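Side-chain contacts in cryptic loci regulator 2 (Schizosaccharomyces pombe 972h-, PDB 5IKJ), which acts upstream of histone deacetylases to promote transcriptional silencing and helps position nucleosomes at heterochromatic loci as part of the SHREC repressor complex: residues S415-N420 with V425-S430; S298-D303 with N526-D531. All coordinates share one frame; numbering follows the deposited sequence.

Contact 1 (S415-N420 with V425-S430); sequences SDIYVN and VCFQGS
Y418 lays its ring across C426, whose CB sits over one face, offset toward the rim and 3.7 Å from Y418 CZ. The ring reaches the opposite strand because CG stands between the backbone N and the carbonyl carbon (chi1 61°). C426 SG meets the same ring obliquely, a sulfur-aromatic contact, and lies 3.5 Å from N420 ND2; a small, polarisable thiol suits a place between ring and amide. N420 OD1 accepts from I424 N in the turn. Q428 CB comes to the Y418 ring's edge. On the other side of the sheet, I417 and F427 run side by side, I417 CG1 over the centre of the F427 ring, 4.0 Å from its centroid; V419 and V425 continue this apolar side. C426 N binds Y418 O at 2.7 Å in the antiparallel hairpin. S415 and D416 both face Q428 in a classic beta bulge, where Q428 O accepts from S415 N (2.6 Å) and D416 N (3.0 Å). Q428 NE2 and S415 OG share the carboxylate of E483, and D416 OD1 takes H378 ND1. These polar ends find partners on neighbouring strands; across the hairpin the backbone supplies hydrogen bonds, the side chains dispersion and CH-pi contacts.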
loop_
_atom_site.group_PDB
_atom_site.type_symbol
_atom_site.label_atom_id
_atom_site.label_comp_id
_atom_site.label_asym_id
_atom_site.label_seq_id
_atom_site.Cartn_x
_atom_site.Cartn_y
_atom_site.Cartn_z
ATOM N N SER A 415 -5.032 1.184 -14.587
ATOM C CA SER A 415 -6.213 1.438 -13.772
ATOM C C SER A 415 -6.649 0.230 -12.964
ATOM O O SER A 415 -7.166 0.393 -11.854
ATOM C CB SER A 415 -7.382 1.878 -14.661
ATOM O OG SER A 415 -7.144 3.153 -15.229
ATOM N N ASP A 416 -6.452 -0.975 -13.491
ATOM C CA ASP A 416 -7.024 -2.172 -12.897
ATOM C C ASP A 416 -6.229 -3.378 -13.371
ATOM O O ASP A 416 -5.805 -3.431 -14.529
ATOM C CB ASP A 416 -8.503 -2.317 -13.285
ATOM C CG ASP A 416 -9.296 -3.125 -12.279
ATOM O OD1 ASP A 416 -8.696 -3.957 -11.569
ATOM O OD2 ASP A 416 -10.529 -2.927 -12.198
ATOM N N ILE A 417 -6.026 -4.334 -12.468
ATOM C CA ILE A 417 -5.377 -5.602 -12.777
ATOM C C ILE A 417 -6.291 -6.705 -12.266
ATOM O O ILE A 417 -6.622 -6.735 -11.075
ATOM C CB ILE A 417 -3.979 -5.711 -12.143
ATOM C CG1 ILE A 417 -3.040 -4.669 -12.758
ATOM C CG2 ILE A 417 -3.410 -7.120 -12.322
ATOM C CD1 ILE A 417 -1.702 -4.552 -12.056
ATOM N N TYR A 418 -6.701 -7.604 -13.157
ATOM C CA TYR A 418 -7.692 -8.603 -12.796
ATOM C C TYR A 418 -7.534 -9.836 -13.669
ATOM O O TYR A 418 -6.958 -9.787 -14.760
ATOM C CB TYR A 418 -9.116 -8.048 -12.927
ATOM C CG TYR A 418 -9.487 -7.618 -14.332
ATOM C CD1 TYR A 418 -9.217 -6.331 -14.778
ATOM C CD2 TYR A 418 -10.115 -8.495 -15.208
ATOM C CE1 TYR A 418 -9.557 -5.933 -16.059
ATOM C CE2 TYR A 418 -10.457 -8.104 -16.490
ATOM C CZ TYR A 418 -10.177 -6.822 -16.908
ATOM O OH TYR A 418 -10.514 -6.428 -18.181
ATOM N N VAL A 419 -8.059 -10.946 -13.164
ATOM C CA VAL A 419 -8.150 -12.197 -13.904
ATOM C C VAL A 419 -9.569 -12.306 -14.444
ATOM O O VAL A 419 -10.529 -12.397 -13.668
ATOM C CB VAL A 419 -7.802 -13.399 -13.012
ATOM C CG1 VAL A 419 -7.897 -14.696 -13.795
ATOM C CG2 VAL A 419 -6.408 -13.231 -12.419
ATOM N N ASN A 420 -9.709 -12.294 -15.764
ATOM C CA ASN A 420 -11.029 -12.348 -16.376
ATOM C C ASN A 420 -11.592 -13.761 -16.210
ATOM O O ASN A 420 -11.017 -14.618 -15.536
ATOM C CB ASN A 420 -10.960 -11.908 -17.837
ATOM C CG ASN A 420 -10.164 -12.864 -18.710
ATOM O OD1 ASN A 420 -9.858 -13.988 -18.312
ATOM N ND2 ASN A 420 -9.829 -12.419 -19.913
ATOM N N VAL A 425 -4.822 -12.954 -17.013
ATOM C CA VAL A 425 -4.475 -11.724 -16.310
ATOM C C VAL A 425 -4.555 -10.564 -17.296
ATOM O O VAL A 425 -3.889 -10.571 -18.338
ATOM C CB VAL A 425 -3.077 -11.829 -15.685
ATOM C CG1 VAL A 425 -2.692 -10.530 -14.983
ATOM C CG2 VAL A 425 -3.012 -13.000 -14.709
ATOM N N CYS A 426 -5.367 -9.562 -16.969
ATOM C CA CYS A 426 -5.582 -8.413 -17.839
ATOM C C CYS A 426 -5.131 -7.133 -17.153
ATOM O O CYS A 426 -5.379 -6.933 -15.958
ATOM C CB CYS A 426 -7.057 -8.282 -18.232
ATOM S SG CYS A 426 -7.757 -9.743 -19.006
ATOM N N PHE A 427 -4.469 -6.271 -17.921
ATOM C CA PHE A 427 -4.132 -4.918 -17.497
ATOM C C PHE A 427 -5.058 -3.936 -18.203
ATOM O O PHE A 427 -5.142 -3.937 -19.435
ATOM C CB PHE A 427 -2.677 -4.583 -17.833
ATOM C CG PHE A 427 -1.680 -5.110 -16.842
ATOM C CD1 PHE A 427 -1.649 -6.452 -16.505
ATOM C CD2 PHE A 427 -0.749 -4.259 -16.269
ATOM C CE1 PHE A 427 -0.719 -6.931 -15.599
ATOM C CE2 PHE A 427 0.181 -4.731 -15.365
ATOM C CZ PHE A 427 0.197 -6.068 -15.030
ATOM N N GLN A 428 -5.742 -3.101 -17.427
ATOM C CA GLN A 428 -6.604 -2.056 -17.966
ATOM C C GLN A 428 -6.039 -0.701 -17.572
ATOM O O GLN A 428 -5.717 -0.477 -16.399
ATOM C CB GLN A 428 -8.043 -2.197 -17.458
ATOM C CG GLN A 428 -8.999 -1.150 -18.023
ATOM C CD GLN A 428 -10.310 -1.084 -17.270
ATOM O OE1 GLN A 428 -11.031 -2.077 -17.167
ATOM N NE2 GLN A 428 -10.624 0.090 -16.733
ATOM N N GLY A 429 -5.924 0.197 -18.544
ATOM C CA GLY A 429 -5.459 1.541 -18.255
ATOM C C GLY A 429 -5.466 2.392 -19.504
ATOM O O GLY A 429 -5.803 1.933 -20.601
ATOM N N SER A 430 -5.088 3.653 -19.317
ATOM C CA SER A 430 -4.989 4.607 -20.409
ATOM C C SER A 430 -3.592 4.575 -21.017
ATOM O O SER A 430 -2.602 4.294 -20.335
ATOM C CB SER A 430 -5.313 6.020 -19.920
ATOM O OG SER A 430 -4.624 6.309 -18.714
#

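Contact 2 (S298-D303 with N526-D531); sequences SRYYFD and NWVDDD
With CG opposite the carbonyl carbon and alongside the backbone N, Y300 extends its ring toward segment 526-531, while D531 folds CG between its own backbone N and carbonyl carbon (chi1 59°), bringing the carboxylate to the phenol. The tyrosine hydroxyl donates to D531 OD1 at 2.8 Å, approaching on the syn side and somewhat out of the carboxylate plane. OD1 lies near the plane of the ring, at its edge, though the two flat groups are turned 64° against each other. The same hydroxyl oxygen accepts the backbone N-H of D529 at 3.2 Å, a longer but fairly straight bond with 161° at the hydrogen. Tyrosine suits this place because one oxygen can give a proton to the carboxylate and take one from the main chain, at the end of a ring long enough to span the gap. Accepting from D529 N would probably polarise the hydroxyl and make it a better donor to D531. V528 adds a looser apolar touch, its CG1 4.3 Å from Y300 CE1, while D529 CB lies 3.6 Å from Y300 OH. A phenylalanine here would probably keep the touch on V528 but cost D529 N its acceptor and D531 OD1 one of its donors. F532 meets the Y300 ring edge-to-face, and F302, two residues along the strand, also packs on F532. At the surface, then, a tyrosine of the edge strand 300-304 takes a main-chain N-H and gives its proton to an aspartate, joining the five-stranded antiparallel sheet to the connection between helices 518-522 and 531-540.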
loop_
_atom_site.group_PDB
_atom_site.type_symbol
_atom_site.label_atom_id
_atom_site.label_comp_id
_atom_site.label_asym_id
_atom_site.label_seq_id
_atom_site.Cartn_x
_atom_site.Cartn_y
_atom_site.Cartn_z
ATOM N N SER A 298 25.395 -15.461 0.492
ATOM C CA SER A 298 24.819 -15.136 1.789
ATOM C C SER A 298 25.096 -13.695 2.195
ATOM O O SER A 298 24.821 -13.319 3.339
ATOM C CB SER A 298 25.359 -16.088 2.859
ATOM O OG SER A 298 26.746 -15.886 3.073
ATOM N N ARG A 299 25.619 -12.879 1.283
ATOM C CA ARG A 299 26.075 -11.540 1.627
ATOM C C ARG A 299 24.910 -10.562 1.697
ATOM O O ARG A 299 24.061 -10.524 0.800
ATOM C CB ARG A 299 27.102 -11.051 0.604
ATOM C CG ARG A 299 28.515 -11.551 0.850
ATOM C CD ARG A 299 29.089 -10.968 2.132
ATOM N NE ARG A 299 29.629 -12.000 3.011
ATOM C CZ ARG A 299 30.014 -11.791 4.267
ATOM N NH1 ARG A 299 29.914 -10.583 4.806
ATOM N NH2 ARG A 299 30.494 -12.794 4.987
ATOM N N TYR A 300 24.873 -9.776 2.768
ATOM C CA TYR A 300 23.982 -8.634 2.867
ATOM C C TYR A 300 24.727 -7.382 2.418
ATOM O O TYR A 300 25.946 -7.273 2.584
ATOM C CB TYR A 300 23.479 -8.442 4.301
ATOM C CG TYR A 300 22.864 -9.663 4.955
ATOM C CD1 TYR A 300 22.487 -10.776 4.211
ATOM C CD2 TYR A 300 22.651 -9.693 6.328
ATOM C CE1 TYR A 300 21.922 -11.885 4.821
ATOM C CE2 TYR A 300 22.087 -10.793 6.943
ATOM C CZ TYR A 300 21.724 -11.886 6.187
ATOM O OH TYR A 300 21.163 -12.983 6.800
ATOM N N TYR A 301 23.985 -6.433 1.848
ATOM C CA TYR A 301 24.552 -5.141 1.460
ATOM C C TYR A 301 23.558 -4.062 1.879
ATOM O O TYR A 301 22.516 -3.885 1.242
ATOM C CB TYR A 301 24.855 -5.084 -0.033
ATOM C CG TYR A 301 26.110 -5.836 -0.421
ATOM C CD1 TYR A 301 27.351 -5.452 0.074
ATOM C CD2 TYR A 301 26.056 -6.924 -1.283
ATOM C CE1 TYR A 301 28.501 -6.132 -0.273
ATOM C CE2 TYR A 301 27.204 -7.610 -1.637
ATOM C CZ TYR A 301 28.422 -7.209 -1.129
ATOM O OH TYR A 301 29.567 -7.887 -1.477
ATOM N N PHE A 302 23.886 -3.351 2.951
ATOM C CA PHE A 302 23.009 -2.337 3.511
ATOM C C PHE A 302 23.375 -0.952 2.986
ATOM O O PHE A 302 24.469 -0.722 2.468
ATOM C CB PHE A 302 23.087 -2.349 5.037
ATOM C CG PHE A 302 22.800 -3.689 5.650
ATOM C CD1 PHE A 302 23.793 -4.651 5.741
ATOM C CD2 PHE A 302 21.540 -3.985 6.143
ATOM C CE1 PHE A 302 23.534 -5.883 6.307
ATOM C CE2 PHE A 302 21.274 -5.217 6.710
ATOM C CZ PHE A 302 22.273 -6.167 6.792
ATOM N N ASP A 303 22.431 -0.023 3.133
ATOM C CA ASP A 303 22.647 1.388 2.817
ATOM C C ASP A 303 23.110 1.562 1.368
ATOM O O ASP A 303 24.165 2.133 1.085
ATOM C CB ASP A 303 23.650 2.011 3.795
ATOM C CG ASP A 303 23.877 3.488 3.537
ATOM O OD1 ASP A 303 22.915 4.181 3.145
ATOM O OD2 ASP A 303 25.020 3.954 3.724
ATOM N N ASN A 526 17.706 -18.677 -0.191
ATOM C CA ASN A 526 18.261 -17.489 -0.822
ATOM C C ASN A 526 17.725 -16.200 -0.215
ATOM O O ASN A 526 18.156 -15.116 -0.620
ATOM C CB ASN A 526 17.971 -17.515 -2.325
ATOM C CG ASN A 526 18.639 -18.684 -3.026
ATOM O OD1 ASN A 526 19.846 -18.889 -2.900
ATOM N ND2 ASN A 526 17.851 -19.466 -3.759
ATOM N N TRP A 527 16.804 -16.289 0.738
ATOM C CA TRP A 527 16.272 -15.123 1.422
ATOM C C TRP A 527 17.180 -14.804 2.611
ATOM O O TRP A 527 18.234 -15.420 2.793
ATOM C CB TRP A 527 14.816 -15.383 1.816
ATOM C CG TRP A 527 14.029 -14.158 2.187
ATOM C CD1 TRP A 527 13.335 -13.953 3.343
ATOM C CD2 TRP A 527 13.859 -12.970 1.402
ATOM N NE1 TRP A 527 12.740 -12.715 3.327
ATOM C CE2 TRP A 527 13.048 -12.091 2.147
ATOM C CE3 TRP A 527 14.316 -12.564 0.144
ATOM C CZ2 TRP A 527 12.680 -10.832 1.675
ATOM C CZ3 TRP A 527 13.950 -11.312 -0.322
ATOM C CH2 TRP A 527 13.141 -10.462 0.442
ATOM N N VAL A 528 16.793 -13.835 3.432
ATOM C CA VAL A 528 17.637 -13.376 4.523
ATOM C C VAL A 528 17.285 -14.130 5.799
ATOM O O VAL A 528 16.220 -14.743 5.923
ATOM C CB VAL A 528 17.506 -11.852 4.732
ATOM C CG1 VAL A 528 17.955 -11.109 3.486
ATOM C CG2 VAL A 528 16.074 -11.474 5.102
ATOM N N ASP A 529 18.200 -14.083 6.762
ATOM C CA ASP A 529 17.970 -14.608 8.099
ATOM C C ASP A 529 17.680 -13.458 9.059
ATOM O O ASP A 529 17.858 -12.282 8.732
ATOM C CB ASP A 529 19.179 -15.420 8.574
ATOM C CG ASP A 529 19.507 -16.574 7.646
ATOM O OD1 ASP A 529 19.235 -16.460 6.432
ATOM O OD2 ASP A 529 20.039 -17.595 8.130
ATOM N N ASP A 530 17.227 -13.812 10.263
ATOM C CA ASP A 530 16.792 -12.797 11.219
ATOM C C ASP A 530 17.899 -11.816 11.585
ATOM O O ASP A 530 17.598 -10.701 12.023
ATOM C CB ASP A 530 16.252 -13.462 12.487
ATOM C CG ASP A 530 14.789 -13.848 12.369
ATOM O OD1 ASP A 530 14.063 -13.213 11.575
ATOM O OD2 ASP A 530 14.360 -14.783 13.077
ATOM N N ASP A 531 19.169 -12.199 11.427
ATOM C CA ASP A 531 20.253 -11.276 11.745
ATOM C C ASP A 531 20.228 -10.054 10.836
ATOM O O ASP A 531 20.615 -8.957 11.259
ATOM C CB ASP A 531 21.600 -11.989 11.633
ATOM C CG ASP A 531 21.840 -12.558 10.252
ATOM O OD1 ASP A 531 20.849 -12.876 9.564
ATOM O OD2 ASP A 531 23.017 -12.686 9.853
#

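In the fold
Contact 1 lies in the mixed sheet, whereas contact 2 joins the edge of a separate antiparallel sheet to a loop; their centres are 34 Å apart and their nearest atoms about 20 Å from each other, and they do not touch. Contact 1 pairs neighbouring strands of a hairpin within the SH3-related Clr2 domain, while contact 2 brings together residues more than 220 positions apart; the hairpin falls in the chain between its two segments. One is largely buried, the other lies at the surface. Both have another protein chain within reach: it packs against contact 1, and beside contact 2 its basic side chains pair with the carboxylate of D530. Neither contact includes the zinc ligands H189, C204, C206 and C209.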